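Local coordinates for protein bradyzoite surface antigen BSR4 (Toxoplasma gondii, PDB 2JKS) that is a surface antigen of the bradyzoite stage, belongs to the SAG1-related (SRS) superfamily and binds zinc ions, at residues L198-G203 and C301-T306. Numbering follows the deposited sequence.
Sequences LTINCG and CTVLVT
L198 meets V305 through its CD2 methyl, which lies 3.7 Å from V305 CG2. The pair sits between the two sheets of a beta sandwich, the second SRS domain of the antigen. Strand 197-201 belongs to one sheet and strand 301-307 to the other. The two run in opposite senses, so L198 faces V305 and I200 faces V303, with CA atoms of I200 and V303 8.6 Å apart. All four side chains point into the interlayer and are buried. The contact is purely apolar. L198 carries CG anti to its own N (chi1 178°), and with chi2 at 59° its CD2 is directed at the valine, tip to tip. V305 answers with the one methyl, CG2, that stands beside its N.

The second pair also meets tip to tip, but here one methyl of I200, CD1, meets both methyls of V303. F271 of strand 269-277 touches both L198 and V305, and V189 of strand 187-191 touches L198 and V303, so both pack against these pairs from neighbouring strands. Disulfides lie close by: C202 bonds to C275, which I200 also touches, and C301 bonds to C176. The first ties the residue just after strand 197-201 to strand 269-277 of the facing sheet. The second joins strand 301-307 to the residue just after strand 173-175, so both bridge the sheets. At the isoleucine, CD1 is almost equally far from the two valine methyls, 4.0 Å from V303 CG2 and 4.1 Å from V303 CG1.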
loop_
_atom_site.group_PDB
_atom_site.type_symbol
_atom_site.label_atom_id
_atom_site.label_comp_id
_atom_site.label_asym_id
_atom_site.label_seq_id
_atom_site.Cartn_x
_atom_site.Cartn_y
_atom_site.Cartn_z
ATOM N N LEU A 198 15.471 -17.666 -3.181
ATOM C CA LEU A 198 14.572 -16.644 -3.647
ATOM C C LEU A 198 13.321 -16.713 -2.765
ATOM O O LEU A 198 12.686 -17.744 -2.718
ATOM C CB LEU A 198 14.178 -16.984 -5.084
ATOM C CG LEU A 198 13.176 -16.013 -5.704
ATOM C CD1 LEU A 198 13.655 -14.541 -5.747
ATOM C CD2 LEU A 198 12.748 -16.559 -7.131
ATOM N N THR A 199 12.950 -15.602 -2.133
ATOM C CA THR A 199 11.696 -15.524 -1.380
ATOM C C THR A 199 10.800 -14.517 -2.038
ATOM O O THR A 199 11.217 -13.376 -2.277
ATOM C CB THR A 199 11.934 -15.084 0.067
ATOM O OG1 THR A 199 12.865 -15.990 0.675
ATOM C CG2 THR A 199 10.595 -15.059 0.878
ATOM N N ILE A 200 9.565 -14.929 -2.270
ATOM C CA ILE A 200 8.540 -14.048 -2.777
ATOM C C ILE A 200 7.454 -13.880 -1.749
ATOM O O ILE A 200 6.834 -14.851 -1.327
ATOM C CB ILE A 200 7.909 -14.622 -4.064
ATOM C CG1 ILE A 200 8.991 -15.073 -5.080
ATOM C CG2 ILE A 200 6.887 -13.623 -4.690
ATOM C CD1 ILE A 200 9.837 -13.980 -5.656
ATOM N N ASN A 201 7.277 -12.637 -1.307
ATOM C CA ASN A 201 6.186 -12.297 -0.399
ATOM C C ASN A 201 5.090 -11.533 -1.140
ATOM O O ASN A 201 5.298 -10.363 -1.556
ATOM C CB ASN A 201 6.694 -11.506 0.792
ATOM C CG ASN A 201 7.692 -12.293 1.641
ATOM O OD1 ASN A 201 7.524 -13.506 1.883
ATOM N ND2 ASN A 201 8.757 -11.627 2.053
ATOM N N CYS A 202 3.938 -12.198 -1.354
ATOM C CA CYS A 202 2.823 -11.503 -2.000
ATOM C C CYS A 202 1.944 -10.684 -1.015
ATOM O O CYS A 202 1.237 -9.785 -1.443
ATOM C CB CYS A 202 1.894 -12.455 -2.790
ATOM S SG CYS A 202 2.744 -13.431 -4.060
ATOM N N GLY A 203 2.028 -10.971 0.282
ATOM C CA GLY A 203 1.181 -10.209 1.250
ATOM C C GLY A 203 -0.247 -10.729 1.096
ATOM O O GLY A 203 -0.511 -11.609 0.275
ATOM N N CYS A 301 3.088 -7.845 -9.924
ATOM C CA CYS A 301 4.489 -7.862 -9.573
ATOM C C CYS A 301 5.217 -8.982 -10.318
ATOM O O CYS A 301 4.970 -10.170 -10.064
ATOM C CB CYS A 301 4.573 -8.065 -8.073
ATOM S SG CYS A 301 6.228 -8.160 -7.327
ATOM N N THR A 302 6.139 -8.595 -11.220
ATOM C CA THR A 302 6.843 -9.579 -12.016
ATOM C C THR A 302 8.246 -9.695 -11.478
ATOM O O THR A 302 8.939 -8.668 -11.333
ATOM C CB THR A 302 6.911 -9.116 -13.519
ATOM O OG1 THR A 302 5.585 -8.978 -14.048
ATOM C CG2 THR A 302 7.760 -10.041 -14.367
ATOM N N VAL A 303 8.683 -10.931 -11.219
ATOM C CA VAL A 303 10.015 -11.129 -10.728
ATOM C C VAL A 303 10.762 -11.890 -11.814
ATOM O O VAL A 303 10.450 -13.070 -12.053
ATOM C CB VAL A 303 10.033 -11.886 -9.355
ATOM C CG1 VAL A 303 11.473 -12.063 -8.879
ATOM C CG2 VAL A 303 9.124 -11.114 -8.336
ATOM N N LEU A 304 11.722 -11.202 -12.446
ATOM C CA LEU A 304 12.566 -11.783 -13.483
ATOM C C LEU A 304 13.856 -12.266 -12.912
ATOM O O LEU A 304 14.718 -11.474 -12.518
ATOM C CB LEU A 304 12.848 -10.757 -14.574
ATOM C CG LEU A 304 13.684 -11.303 -15.737
ATOM C CD1 LEU A 304 12.969 -12.448 -16.459
ATOM C CD2 LEU A 304 13.925 -10.115 -16.689
ATOM N N VAL A 305 13.992 -13.581 -12.873
ATOM C CA VAL A 305 15.144 -14.209 -12.242
ATOM C C VAL A 305 16.147 -14.656 -13.309
ATOM O O VAL A 305 15.799 -15.378 -14.246
ATOM C CB VAL A 305 14.759 -15.406 -11.354
ATOM C CG1 VAL A 305 16.007 -15.945 -10.634
ATOM C CG2 VAL A 305 13.597 -15.015 -10.342
ATOM N N THR A 306 17.395 -14.246 -13.112
ATOM C CA THR A 306 18.470 -14.717 -13.907
ATOM C C THR A 306 19.321 -15.642 -13.052
ATOM O O THR A 306 19.927 -15.203 -12.080
ATOM C CB THR A 306 19.306 -13.564 -14.477
ATOM O OG1 THR A 306 18.450 -12.653 -15.210
ATOM C CG2 THR A 306 20.430 -14.114 -15.434
#